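Local coordinates for Box C/D snoRNA protein 1 (Saccharomyces cerevisiae, PDB 6THL) that is required for the accumulation of box C/D snoRNAs, and through it for snoRNA processing, transport to the nucleolus and ribosome biogenesis, at residues L18-G23 and V160-T165; S44-L49 and K63-R68; F123-F128 and K140-A145. All coordinates share one frame; numbering follows the deposited sequence.

Contact 1: L18-G23 and V160-T165; sequences LMLPKG and VIEFPT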
ATOM      1  N   LEU B  18       2.798  22.120   8.140  1.00 50.73           N
ATOM      2  CA  LEU B  18       3.521  21.150   8.967  1.00 56.01           C
ATOM      3  C   LEU B  18       4.143  20.085   8.078  1.00 55.86           C
ATOM      4  O   LEU B  18       3.494  19.503   7.203  1.00 48.03           O
ATOM      5  CB  LEU B  18       2.631  20.501  10.026  1.00 54.69           C
ATOM      6  CG  LEU B  18       1.981  21.502  10.959  1.00 53.74           C
ATOM      7  CD1 LEU B  18       1.104  20.806  11.989  1.00 58.77           C
ATOM      8  CD2 LEU B  18       3.071  22.311  11.612  1.00 51.72           C
ATOM      9  N   MET B  19       5.422  19.864   8.329  1.00 57.04           N
ATOM     10  CA  MET B  19       6.239  19.033   7.497  1.00 54.84           C
ATOM     11  C   MET B  19       6.583  17.776   8.288  1.00 51.38           C
ATOM     12  O   MET B  19       7.075  17.827   9.418  1.00 48.04           O
ATOM     13  CB  MET B  19       7.476  19.823   7.051  1.00 53.72           C
ATOM     14  CG  MET B  19       7.094  21.015   6.177  1.00 53.45           C
ATOM     15  SD  MET B  19       6.586  20.479   4.518  1.00 55.41           S
ATOM     16  CE  MET B  19       5.148  21.492   4.276  1.00 61.05           C
ATOM     17  N   LEU B  20       6.280  16.638   7.690  1.00 46.01           N
ATOM     18  CA  LEU B  20       6.530  15.373   8.310  1.00 41.85           C
ATOM     19  C   LEU B  20       7.958  14.964   7.969  1.00 40.01           C
ATOM     20  O   LEU B  20       8.532  15.463   6.982  1.00 42.25           O
ATOM     21  CB  LEU B  20       5.489  14.405   7.763  1.00 46.49           C
ATOM     22  CG  LEU B  20       4.036  14.779   8.153  1.00 50.40           C
ATOM     23  CD1 LEU B  20       3.011  13.842   7.514  1.00 50.18           C
ATOM     24  CD2 LEU B  20       3.834  14.816   9.681  1.00 49.59           C
ATOM     25  N   PRO B  21       8.554  14.059   8.757  1.00 40.15           N
ATOM     26  CA  PRO B  21       9.796  13.418   8.273  1.00 39.38           C
ATOM     27  C   PRO B  21       9.569  12.772   6.917  1.00 38.94           C
ATOM     28  O   PRO B  21       8.503  12.229   6.635  1.00 36.24           O
ATOM     29  CB  PRO B  21      10.113  12.351   9.305  1.00 38.02           C
ATOM     30  CG  PRO B  21       9.051  12.407  10.337  1.00 41.03           C
ATOM     31  CD  PRO B  21       7.958  13.341   9.889  1.00 43.95           C
ATOM     32  N   LYS B  22      10.585  12.879   6.083  1.00 43.85           N
ATOM     33  CA  LYS B  22      10.508  12.572   4.644  1.00 47.70           C
ATOM     34  C   LYS B  22      10.160  11.098   4.340  1.00 46.92           C
ATOM     35  O   LYS B  22       9.483  10.775   3.334  1.00 44.12           O
ATOM     36  CB  LYS B  22      11.841  12.991   3.971  1.00 51.40           C
ATOM     37  CG  LYS B  22      11.942  14.479   3.585  1.00 57.30           C
ATOM     38  CD  LYS B  22      13.202  15.180   4.121  1.00 62.35           C
ATOM     39  CE  LYS B  22      13.051  16.712   4.148  1.00 65.80           C
ATOM     40  NZ  LYS B  22      14.216  17.420   4.769  1.00 67.67           N
ATOM     41  N   GLY B  23      10.605  10.215   5.236  1.00 44.40           N
ATOM     42  CA  GLY B  23      10.230   8.807   5.180  1.00 45.51           C
ATOM     43  C   GLY B  23       8.732   8.594   5.092  1.00 47.39           C
ATOM     44  O   GLY B  23       8.304   7.566   4.607  1.00 48.37           O
ATOM     45  N   VAL B 160      -1.912  23.464   7.262  1.00 45.25           N
ATOM     46  CA  VAL B 160      -2.079  22.153   6.622  1.00 42.75           C
ATOM     47  C   VAL B 160      -1.050  21.182   7.089  1.00 40.99           C
ATOM     48  O   VAL B 160       0.015  21.559   7.539  1.00 42.43           O
ATOM     49  CB  VAL B 160      -2.020  22.223   5.105  1.00 43.91           C
ATOM     50  CG1 VAL B 160      -3.303  22.855   4.567  1.00 42.83           C
ATOM     51  CG2 VAL B 160      -0.769  22.966   4.649  1.00 44.83           C
ATOM     52  N   ILE B 161      -1.379  19.909   7.026  1.00 43.22           N
ATOM     53  CA  ILE B 161      -0.350  18.905   7.189  1.00 43.15           C
ATOM     54  C   ILE B 161       0.181  18.646   5.791  1.00 47.13           C
ATOM     55  O   ILE B 161      -0.458  17.985   4.938  1.00 41.81           O
ATOM     56  CB  ILE B 161      -0.863  17.645   7.860  1.00 41.75           C
ATOM     57  CG1 ILE B 161      -1.011  17.945   9.345  1.00 38.45           C
ATOM     58  CG2 ILE B 161       0.160  16.528   7.682  1.00 47.50           C
ATOM     59  CD1 ILE B 161      -1.883  16.981  10.080  1.00 38.94           C
ATOM     60  N   GLU B 162       1.331  19.262   5.551  1.00 48.68           N
ATOM     61  CA  GLU B 162       2.019  19.212   4.261  1.00 45.36           C
ATOM     62  C   GLU B 162       1.283  19.994   3.163  1.00 45.06           C
ATOM     63  O   GLU B 162       1.908  20.652   2.310  1.00 50.90           O
ATOM     64  CB  GLU B 162       2.284  17.750   3.818  1.00 41.42           C
ATOM     65  CG  GLU B 162       3.166  16.938   4.759  1.00 38.12           C
ATOM     66  CD  GLU B 162       4.647  17.033   4.468  1.00 37.00           C
ATOM     67  OE1 GLU B 162       5.436  16.695   5.376  1.00 42.26           O
ATOM     68  OE2 GLU B 162       5.035  17.413   3.352  1.00 33.04           O
ATOM     69  N   PHE B 163      -0.032  19.918   3.167  1.00 42.86           N
ATOM     70  CA  PHE B 163      -0.799  20.360   2.023  1.00 44.80           C
ATOM     71  C   PHE B 163      -2.244  20.007   2.308  1.00 48.71           C
ATOM     72  O   PHE B 163      -2.538  18.957   2.913  1.00 52.30           O
ATOM     73  CB  PHE B 163      -0.320  19.739   0.660  1.00 44.22           C
ATOM     74  CG  PHE B 163      -0.573  18.234   0.501  1.00 41.12           C
ATOM     75  CD1 PHE B 163      -1.659  17.772  -0.178  1.00 40.36           C
ATOM     76  CD2 PHE B 163       0.308  17.300   1.017  1.00 41.02           C
ATOM     77  CE1 PHE B 163      -1.882  16.412  -0.325  1.00 42.38           C
ATOM     78  CE2 PHE B 163       0.090  15.942   0.881  1.00 40.28           C
ATOM     79  CZ  PHE B 163      -1.000  15.497   0.197  1.00 40.69           C
ATOM     80  N   PRO B 164      -3.149  20.876   1.872  1.00 50.79           N
ATOM     81  CA  PRO B 164      -4.563  20.720   2.158  1.00 51.43           C
ATOM     82  C   PRO B 164      -5.113  19.333   1.865  1.00 47.72           C
ATOM     83  O   PRO B 164      -4.752  18.703   0.868  1.00 48.09           O
ATOM     84  CB  PRO B 164      -5.225  21.738   1.213  1.00 54.97           C
ATOM     85  CG  PRO B 164      -4.186  22.061   0.190  1.00 55.81           C
ATOM     86  CD  PRO B 164      -2.898  21.981   0.930  1.00 53.25           C
ATOM     87  N   THR B 165      -5.977  18.878   2.752  1.00 43.25           N
ATOM     88  CA  THR B 165      -6.851  17.762   2.480  1.00 46.22           C
ATOM     89  C   THR B 165      -8.255  18.398   2.368  1.00 51.78           C
ATOM     90  O   THR B 165      -8.537  19.372   3.072  1.00 61.40           O
ATOM     91  CB  THR B 165      -6.753  16.749   3.634  1.00 43.31           C
ATOM     92  OG1 THR B 165      -5.374  16.358   3.810  1.00 44.16           O
ATOM     93  CG2 THR B 165      -7.630  15.549   3.393  1.00 41.29           C
TER
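E162 reaches back over L18–L20 with a folded side chain and sets its carboxylate against the backbone of L20. Its CG stands anti to the carbonyl carbon, and a bend at chi2 (-89°) brings CD close to L20 N. There OE1 accepts a hydrogen bond from L20 N; the modelled separation of 2.5 Å is doubtful at this resolution, although the N-H points almost straight at the oxygen. OE2 faces the sulphur of M19, with SD 3.6 Å from OE2, and is bonded further to N30 ND2. M19 bends at chi2 and chi3, and its side chain crosses that of E162 obliquely. L20, for its part, is slanted across both E162 and I161: its CG is 3.7 Å from E162 OE1, while its CD1 lies 3.9 Å from I161 CG2. L18 and I161 turn their side chains to one common face of the sheet. Backbone bonds set this register, since L18 N meets V160 O at 2.9 Å in a nearly straight bond, and the return bond from E162 N to L18 O is weak. Just beyond, F163 N bonds weakly to I161 O around E162, whose phi/psi of 70°/-39° fit a classic gamma turn. This is a short parallel beta bridge, one joint of the three-stranded mixed sheet of the BCD1 domain, extended past its last backbone bond by a buried carboxylate.

Contact 2: S44-L49 and K63-R68; sequences SVEWIL and KHVSHR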
ATOM      1  N   SER B  44      -0.331  20.619  -4.221  1.00 56.49           N
ATOM      2  CA  SER B  44      -0.946  19.334  -4.200  1.00 56.05           C
ATOM      3  C   SER B  44      -2.127  19.468  -3.211  1.00 56.31           C
ATOM      4  O   SER B  44      -1.969  20.036  -2.120  1.00 61.09           O
ATOM      5  CB  SER B  44       0.088  18.287  -3.770  1.00 55.71           C
ATOM      6  OG  SER B  44       1.381  18.665  -4.242  1.00 62.71           O
ATOM      7  N   VAL B  45      -3.312  19.008  -3.584  1.00 49.29           N
ATOM      8  CA  VAL B  45      -4.338  18.840  -2.580  1.00 52.84           C
ATOM      9  C   VAL B  45      -4.747  17.358  -2.522  1.00 56.24           C
ATOM     10  O   VAL B  45      -4.672  16.638  -3.521  1.00 52.55           O
ATOM     11  CB  VAL B  45      -5.566  19.793  -2.775  1.00 51.06           C
ATOM     12  CG1 VAL B  45      -5.134  21.217  -3.088  1.00 50.92           C
ATOM     13  CG2 VAL B  45      -6.508  19.294  -3.843  1.00 51.15           C
ATOM     14  N   GLU B  46      -5.174  16.911  -1.340  1.00 56.78           N
ATOM     15  CA  GLU B  46      -5.765  15.579  -1.186  1.00 54.56           C
ATOM     16  C   GLU B  46      -7.316  15.622  -1.220  1.00 52.15           C
ATOM     17  O   GLU B  46      -7.985  16.062  -0.282  1.00 52.09           O
ATOM     18  CB  GLU B  46      -5.263  14.914   0.105  1.00 49.62           C
ATOM     19  CG  GLU B  46      -5.910  13.563   0.332  1.00 42.80           C
ATOM     20  CD  GLU B  46      -5.536  12.956   1.643  1.00 42.20           C
ATOM     21  OE1 GLU B  46      -5.754  11.737   1.755  1.00 41.78           O
ATOM     22  OE2 GLU B  46      -5.029  13.676   2.539  1.00 40.14           O
ATOM     23  N   TRP B  47      -7.883  15.167  -2.320  1.00 49.71           N
ATOM     24  CA  TRP B  47      -9.320  15.135  -2.452  1.00 49.83           C
ATOM     25  C   TRP B  47      -9.817  13.896  -1.745  1.00 50.62           C
ATOM     26  O   TRP B  47      -9.291  12.822  -1.950  1.00 48.43           O
ATOM     27  CB  TRP B  47      -9.735  15.106  -3.927  1.00 49.45           C
ATOM     28  CG  TRP B  47      -9.400  16.347  -4.630  1.00 51.14           C
ATOM     29  CD1 TRP B  47      -8.335  16.569  -5.428  1.00 51.79           C
ATOM     30  CD2 TRP B  47     -10.129  17.571  -4.577  1.00 55.31           C
ATOM     31  NE1 TRP B  47      -8.354  17.866  -5.890  1.00 51.55           N
ATOM     32  CE2 TRP B  47      -9.449  18.496  -5.374  1.00 51.51           C
ATOM     33  CE3 TRP B  47     -11.304  17.971  -3.927  1.00 63.57           C
ATOM     34  CZ2 TRP B  47      -9.901  19.791  -5.554  1.00 59.18           C
ATOM     35  CZ3 TRP B  47     -11.749  19.277  -4.096  1.00 64.11           C
ATOM     36  CH2 TRP B  47     -11.052  20.166  -4.904  1.00 62.80           C
ATOM     37  N   ILE B  48     -10.811  14.057  -0.887  1.00 54.52           N
ATOM     38  CA  ILE B  48     -11.513  12.924  -0.304  1.00 52.40           C
ATOM     39  C   ILE B  48     -13.000  13.118  -0.560  1.00 56.12           C
ATOM     40  O   ILE B  48     -13.621  14.022   0.000  1.00 56.27           O
ATOM     41  CB  ILE B  48     -11.265  12.821   1.206  1.00 49.50           C
ATOM     42  CG1 ILE B  48      -9.804  12.445   1.485  1.00 48.13           C
ATOM     43  CG2 ILE B  48     -12.185  11.783   1.808  1.00 47.45           C
ATOM     44  CD1 ILE B  48      -9.349  12.751   2.884  1.00 45.93           C
ATOM     45  N   LEU B  49     -13.552  12.265  -1.421  1.00 58.89           N
ATOM     46  CA  LEU B  49     -14.958  12.301  -1.805  1.00 52.86           C
ATOM     47  C   LEU B  49     -15.743  11.377  -0.912  1.00 53.18           C
ATOM     48  O   LEU B  49     -15.434  10.179  -0.841  1.00 49.13           O
ATOM     49  CB  LEU B  49     -15.107  11.837  -3.259  1.00 49.45           C
ATOM     50  CG  LEU B  49     -14.257  12.625  -4.261  1.00 46.24           C
ATOM     51  CD1 LEU B  49     -14.736  12.333  -5.667  1.00 49.16           C
ATOM     52  CD2 LEU B  49     -14.273  14.123  -4.036  1.00 41.93           C
ATOM     53  N   LYS B  63     -10.414   8.654  -2.570  1.00 64.16           N
ATOM     54  CA  LYS B  63      -9.410   9.651  -2.315  1.00 56.51           C
ATOM     55  C   LYS B  63      -8.591   9.829  -3.582  1.00 52.90           C
ATOM     56  O   LYS B  63      -8.393   8.896  -4.339  1.00 51.54           O
ATOM     57  CB  LYS B  63      -8.572   9.198  -1.140  1.00 56.61           C
ATOM     58  CG  LYS B  63      -9.443   8.898   0.069  1.00 61.50           C
ATOM     59  CD  LYS B  63      -9.076   7.597   0.761  1.00 64.71           C
ATOM     60  CE  LYS B  63      -7.893   7.763   1.704  1.00 59.19           C
ATOM     61  NZ  LYS B  63      -8.125   6.999   2.959  1.00 61.32           N
ATOM     62  N   HIS B  64      -8.174  11.051  -3.854  1.00 51.87           N
ATOM     63  CA  HIS B  64      -7.255  11.268  -4.927  1.00 53.14           C
ATOM     64  C   HIS B  64      -6.453  12.517  -4.673  1.00 51.10           C
ATOM     65  O   HIS B  64      -6.999  13.505  -4.245  1.00 52.90           O
ATOM     66  CB  HIS B  64      -7.946  11.329  -6.279  1.00 53.46           C
ATOM     67  CG  HIS B  64      -6.991  11.518  -7.406  1.00 55.29           C
ATOM     68  ND1 HIS B  64      -6.622  10.490  -8.236  1.00 60.82           N
ATOM     69  CD2 HIS B  64      -6.266  12.592  -7.787  1.00 56.24           C
ATOM     70  CE1 HIS B  64      -5.742  10.936  -9.114  1.00 63.53           C
ATOM     71  NE2 HIS B  64      -5.502  12.207  -8.858  1.00 58.88           N
ATOM     72  N   VAL B  65      -5.158  12.442  -4.969  1.00 51.21           N
ATOM     73  CA  VAL B  65      -4.229  13.533  -4.761  1.00 52.76           C
ATOM     74  C   VAL B  65      -3.857  14.171  -6.086  1.00 52.36           C
ATOM     75  O   VAL B  65      -3.314  13.495  -6.945  1.00 61.95           O
ATOM     76  CB  VAL B  65      -2.966  13.000  -4.092  1.00 53.03           C
ATOM     77  CG1 VAL B  65      -1.947  14.102  -3.859  1.00 52.00           C
ATOM     78  CG2 VAL B  65      -3.366  12.365  -2.780  1.00 54.44           C
ATOM     79  N   SER B  66      -4.177  15.457  -6.250  1.00 52.31           N
ATOM     80  CA  SER B  66      -3.869  16.198  -7.462  1.00 52.33           C
ATOM     81  C   SER B  66      -2.667  17.009  -7.174  1.00 54.27           C
ATOM     82  O   SER B  66      -2.412  17.325  -6.038  1.00 59.35           O
ATOM     83  CB  SER B  66      -5.007  17.107  -7.860  1.00 54.27           C
ATOM     84  OG  SER B  66      -6.108  16.342  -8.327  1.00 56.34           O
ATOM     85  N   HIS B  67      -1.910  17.321  -8.205  1.00 57.55           N
ATOM     86  CA  HIS B  67      -0.676  18.048  -8.042  1.00 57.76           C
ATOM     87  C   HIS B  67      -0.705  19.316  -8.882  1.00 57.46           C
ATOM     88  O   HIS B  67      -1.505  19.441  -9.792  1.00 56.96           O
ATOM     89  CB  HIS B  67       0.480  17.185  -8.536  1.00 59.68           C
ATOM     90  CG  HIS B  67       0.792  16.004  -7.675  1.00 54.22           C
ATOM     91  ND1 HIS B  67       1.291  16.123  -6.398  1.00 57.58           N
ATOM     92  CD2 HIS B  67       0.768  14.682  -7.947  1.00 54.00           C
ATOM     93  CE1 HIS B  67       1.522  14.925  -5.900  1.00 54.58           C
ATOM     94  NE2 HIS B  67       1.208  14.032  -6.822  1.00 56.81           N
ATOM     95  N   ARG B  68       0.205  20.242  -8.606  1.00 64.36           N
ATOM     96  CA  ARG B  68       0.389  21.432  -9.456  1.00 65.18           C
ATOM     97  C   ARG B  68      -0.924  22.158  -9.722  1.00 63.68           C
ATOM     98  O   ARG B  68      -1.242  22.499 -10.846  1.00 61.52           O
ATOM     99  CB  ARG B  68       1.104  21.068 -10.766  1.00 67.58           C
ATOM    100  CG  ARG B  68       2.596  21.369 -10.729  1.00 77.65           C
ATOM    101  CD  ARG B  68       3.331  20.780 -11.923  1.00 88.12           C
ATOM    102  NE  ARG B  68       4.798  20.912 -11.812  1.00 97.99           N
ATOM    103  CZ  ARG B  68       5.698  20.051 -12.320  1.00 97.21           C
ATOM    104  NH1 ARG B  68       5.309  18.958 -12.986  1.00 96.88           N
ATOM    105  NH2 ARG B  68       7.008  20.270 -12.156  1.00 85.86           N
TER
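W47 lays the CD1–NE1 edge of its indole beside S66, whose CB lies at that edge in the plane of the ring. NE1 is 3.6 Å from S66 OG, a packing distance; the hydroxyl is bonded instead to M79 O. One indole face carries the methyl CG2 of V45, 3.0 Å above the plane and offset toward the rim. An alanine at W47 would probably open a gap beside S66 CB and take away the ring face on which V45 CG2 rests. The other sheet face holds E46 with V65 and I48 with K63. I48 and K63 run side by side, pointing the same way, with I48 CG1 3.8 Å from K63 CG. The carboxylate of E46 forms its salt bridge with R26. Farther along the pair, S44 OG reaches the edge of the H67 ring in a weak hydrogen bond, 3.3 Å from ND1, while the main partner of the hydroxyl is R31 N. The axes of the two antiparallel strand segments run at 157°. In the hydrogen-bonded pair of W47 and H64 the bonds are W47 N to H64 O, 2.7 Å, and H64 N to W47 O, 2.8 Å; V45 and S66 form the next such pair, with the bond from V45 N weak. S44, E46, S66 and H67 thus find their main polar partners beyond the two strands, and bonds from the V65 backbone and H67 NE2 to a chain of another protein are consistent with strand 62-70 also offering an edge to that partner.

Contact 3: F123-F128 and K140-A145; sequences FYTKTF and KLVELA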
ATOM      1  N   PHE B 123     -17.702  21.728   0.830  1.00 64.77           N
ATOM      2  CA  PHE B 123     -16.297  21.430   0.816  1.00 61.68           C
ATOM      3  C   PHE B 123     -15.747  21.807   2.151  1.00 64.48           C
ATOM      4  O   PHE B 123     -15.881  22.943   2.597  1.00 61.24           O
ATOM      5  CB  PHE B 123     -15.600  22.191  -0.304  1.00 61.38           C
ATOM      6  CG  PHE B 123     -15.941  21.661  -1.655  1.00 66.06           C
ATOM      7  CD1 PHE B 123     -15.050  20.887  -2.359  1.00 63.89           C
ATOM      8  CD2 PHE B 123     -17.197  21.872  -2.193  1.00 72.19           C
ATOM      9  CE1 PHE B 123     -15.378  20.369  -3.598  1.00 60.52           C
ATOM     10  CE2 PHE B 123     -17.532  21.350  -3.429  1.00 71.42           C
ATOM     11  CZ  PHE B 123     -16.619  20.594  -4.129  1.00 63.38           C
ATOM     12  N   TYR B 124     -15.125  20.834   2.790  1.00 66.09           N
ATOM     13  CA  TYR B 124     -14.594  21.015   4.104  1.00 62.62           C
ATOM     14  C   TYR B 124     -13.101  20.724   4.037  1.00 61.02           C
ATOM     15  O   TYR B 124     -12.731  19.703   3.515  1.00 62.63           O
ATOM     16  CB  TYR B 124     -15.271  19.996   5.005  1.00 66.24           C
ATOM     17  CG  TYR B 124     -16.790  20.024   5.012  1.00 68.77           C
ATOM     18  CD1 TYR B 124     -17.492  20.656   6.042  1.00 68.61           C
ATOM     19  CD2 TYR B 124     -17.528  19.395   4.015  1.00 74.47           C
ATOM     20  CE1 TYR B 124     -18.883  20.674   6.071  1.00 68.57           C
ATOM     21  CE2 TYR B 124     -18.925  19.406   4.039  1.00 74.96           C
ATOM     22  CZ  TYR B 124     -19.595  20.056   5.069  1.00 72.09           C
ATOM     23  OH  TYR B 124     -20.971  20.091   5.111  1.00 68.04           O
ATOM     24  N   THR B 125     -12.244  21.621   4.522  1.00 59.46           N
ATOM     25  CA  THR B 125     -10.855  21.269   4.845  1.00 54.00           C
ATOM     26  C   THR B 125     -10.852  21.051   6.354  1.00 59.48           C
ATOM     27  O   THR B 125     -11.885  21.199   7.023  1.00 64.89           O
ATOM     28  CB  THR B 125      -9.829  22.365   4.424  1.00 53.00           C
ATOM     29  OG1 THR B 125      -8.500  21.823   4.394  1.00 47.21           O
ATOM     30  CG2 THR B 125      -9.837  23.548   5.371  1.00 52.90           C
ATOM     31  N   LYS B 126      -9.704  20.707   6.910  1.00 55.75           N
ATOM     32  CA  LYS B 126      -9.652  20.387   8.314  1.00 52.22           C
ATOM     33  C   LYS B 126      -8.901  21.492   9.021  1.00 55.30           C
ATOM     34  O   LYS B 126      -8.190  22.266   8.368  1.00 60.85           O
ATOM     35  CB  LYS B 126      -9.053  18.989   8.501  1.00 50.11           C
ATOM     36  CG  LYS B 126      -7.549  18.915   8.505  1.00 47.88           C
ATOM     37  CD  LYS B 126      -7.058  17.614   7.875  1.00 49.20           C
ATOM     38  CE  LYS B 126      -7.366  16.398   8.704  1.00 47.81           C
ATOM     39  NZ  LYS B 126      -6.690  15.171   8.176  1.00 48.82           N
ATOM     40  N   THR B 127      -9.070  21.602  10.339  1.00 56.65           N
ATOM     41  CA  THR B 127      -8.647  22.827  11.065  1.00 53.39           C
ATOM     42  C   THR B 127      -7.794  22.489  12.257  1.00 52.78           C
ATOM     43  O   THR B 127      -7.955  21.446  12.849  1.00 51.08           O
ATOM     44  CB  THR B 127      -9.872  23.683  11.492  1.00 54.00           C
ATOM     45  OG1 THR B 127      -9.527  25.061  11.490  1.00 53.69           O
ATOM     46  CG2 THR B 127     -10.462  23.283  12.884  1.00 55.79           C
ATOM     47  N   PHE B 128      -6.878  23.386  12.593  1.00 64.77           N
ATOM     48  CA  PHE B 128      -5.832  23.103  13.570  1.00 73.34           C
ATOM     49  C   PHE B 128      -5.694  24.276  14.535  1.00 76.67           C
ATOM     50  O   PHE B 128      -5.929  25.416  14.119  1.00 78.36           O
ATOM     51  CB  PHE B 128      -4.466  22.927  12.875  1.00 71.39           C
ATOM     52  CG  PHE B 128      -4.391  21.767  11.933  1.00 69.40           C
ATOM     53  CD1 PHE B 128      -3.932  20.528  12.368  1.00 66.47           C
ATOM     54  CD2 PHE B 128      -4.743  21.922  10.590  1.00 74.77           C
ATOM     55  CE1 PHE B 128      -3.860  19.452  11.495  1.00 66.30           C
ATOM     56  CE2 PHE B 128      -4.668  20.848   9.704  1.00 72.55           C
ATOM     57  CZ  PHE B 128      -4.229  19.610  10.158  1.00 67.07           C
ATOM     58  N   LYS B 140     -11.400  17.862  13.234  1.00 62.89           N
ATOM     59  CA  LYS B 140     -12.213  19.042  13.346  1.00 61.59           C
ATOM     60  C   LYS B 140     -12.189  19.652  11.981  1.00 57.09           C
ATOM     61  O   LYS B 140     -11.124  20.017  11.493  1.00 55.63           O
ATOM     62  CB  LYS B 140     -11.599  20.060  14.335  1.00 67.69           C
ATOM     63  CG  LYS B 140     -11.434  19.610  15.785  1.00 64.37           C
ATOM     64  CD  LYS B 140     -12.722  19.129  16.395  1.00 63.76           C
ATOM     65  CE  LYS B 140     -12.455  18.653  17.798  1.00 68.63           C
ATOM     66  NZ  LYS B 140     -13.362  17.523  18.129  1.00 74.79           N
ATOM     67  N   LEU B 141     -13.354  19.795  11.373  1.00 57.79           N
ATOM     68  CA  LEU B 141     -13.433  20.353  10.029  1.00 62.02           C
ATOM     69  C   LEU B 141     -14.099  21.721  10.055  1.00 67.25           C
ATOM     70  O   LEU B 141     -14.905  22.012  10.950  1.00 66.63           O
ATOM     71  CB  LEU B 141     -14.177  19.393   9.097  1.00 59.77           C
ATOM     72  CG  LEU B 141     -13.634  17.954   9.201  1.00 64.81           C
ATOM     73  CD1 LEU B 141     -14.491  17.020   8.363  1.00 70.53           C
ATOM     74  CD2 LEU B 141     -12.155  17.856   8.799  1.00 61.44           C
ATOM     75  N   VAL B 142     -13.696  22.565   9.096  1.00 69.78           N
ATOM     76  CA  VAL B 142     -14.402  23.808   8.735  1.00 60.52           C
ATOM     77  C   VAL B 142     -14.792  23.734   7.257  1.00 63.23           C
ATOM     78  O   VAL B 142     -13.953  23.559   6.369  1.00 66.92           O
ATOM     79  CB  VAL B 142     -13.583  25.099   8.984  1.00 56.39           C
ATOM     80  CG1 VAL B 142     -13.614  25.488  10.455  1.00 57.04           C
ATOM     81  CG2 VAL B 142     -12.142  24.976   8.498  1.00 52.61           C
ATOM     82  N   GLU B 143     -16.095  23.790   7.017  1.00 63.95           N
ATOM     83  CA  GLU B 143     -16.661  24.106   5.706  1.00 60.30           C
ATOM     84  C   GLU B 143     -16.006  25.340   5.101  1.00 57.04           C
ATOM     85  O   GLU B 143     -15.718  26.283   5.819  1.00 53.87           O
ATOM     86  CB  GLU B 143     -18.137  24.387   5.902  1.00 58.59           C
ATOM     87  CG  GLU B 143     -18.836  25.019   4.727  1.00 58.64           C
ATOM     88  CD  GLU B 143     -20.272  24.600   4.699  1.00 57.33           C
ATOM     89  OE1 GLU B 143     -20.787  24.242   5.787  1.00 62.99           O
ATOM     90  OE2 GLU B 143     -20.852  24.602   3.602  1.00 52.12           O
ATOM     91  N   LEU B 144     -15.748  25.349   3.798  1.00 58.22           N
ATOM     92  CA  LEU B 144     -15.200  26.566   3.219  1.00 61.99           C
ATOM     93  C   LEU B 144     -15.878  26.988   1.937  1.00 66.10           C
ATOM     94  O   LEU B 144     -16.482  26.180   1.232  1.00 65.27           O
ATOM     95  CB  LEU B 144     -13.678  26.535   3.106  1.00 58.69           C
ATOM     96  CG  LEU B 144     -13.071  25.244   2.632  1.00 55.98           C
ATOM     97  CD1 LEU B 144     -13.482  25.030   1.195  1.00 59.20           C
ATOM     98  CD2 LEU B 144     -11.562  25.313   2.783  1.00 54.66           C
ATOM     99  N   ALA B 145     -15.771  28.298   1.690  1.00 76.01           N
ATOM    100  CA  ALA B 145     -16.631  29.024   0.768  1.00 78.42           C
ATOM    101  C   ALA B 145     -15.901  29.055  -0.536  1.00 75.66           C
ATOM    102  O   ALA B 145     -15.178  29.989  -0.834  1.00 79.97           O
ATOM    103  CB  ALA B 145     -16.887  30.432   1.297  1.00 79.29           C
TER
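F123 O accepts the hydrogen bond of L144 N at 2.7 Å, and the N-H points nearly at the oxygen (162°). Next along, T125 and V142 form the hydrogen-bonded pair of this antiparallel ladder: V142 N gives to T125 O at 3.1 Å, whereas the return bond from T125 N to V142 O is weak, with an angle of only 132°. T127 N to K140 O, 2.8 Å, closes the series. Several carbonyls have a second, softer partner, as where E143 CA lies 3.4 Å from F123 O in a CA-H...O contact. Three polar ends, T125 OG1, K126 NZ and K140 NZ, have partners outside the two strands. T125 OG1, anti to its own backbone N, bonds T165 O in the neighbouring strand, and its CG2 sits in the crowded position between N and carbonyl carbon, 3.6 Å from L144 CD2; these two side chains cross at about a right angle. K126 NZ has a salt bridge to D137 and K140 NZ one to E180. S138 OG bonds both T127 O and K140 N, bridging the two segments where the connecting loop joins them. On the opposite sheet face from T125 and V142, Y124 CD1 is 3.8 Å from E143 CB, the ring and carboxylate planes 44° apart. With both lysines paired to acids outside the two strands and the T125 hydroxyl used on T165 O, the link between the strands rests mainly on main-chain bonds and apolar carbon, with no salt bridge between the two segments.

Overall arrangement
Contacts 2 and 3 both lie in the mixed seven-strand sheet, on either side of strand 165-169, their centres about 15 Å apart. Contact 1 closes the chain loop that contains them and delivers its second segment into that strand. T165 is therefore the junction: its OG1 lies 3.0 Å from E46 OE2 of contact 2, and its O lies 2.8 Å from T125 OG1 of contact 3. P164 O to E46 N, 2.9 Å, adds a backbone bond. Between contacts 2 and 3, W47 CZ3 approaches F123 CE1 at 3.8 Å. Centres of contacts 1 and 2 are about 13 Å apart, of contacts 1 and 3 about 17 Å. All six segments belong to the BCD1 domain of the longer protein.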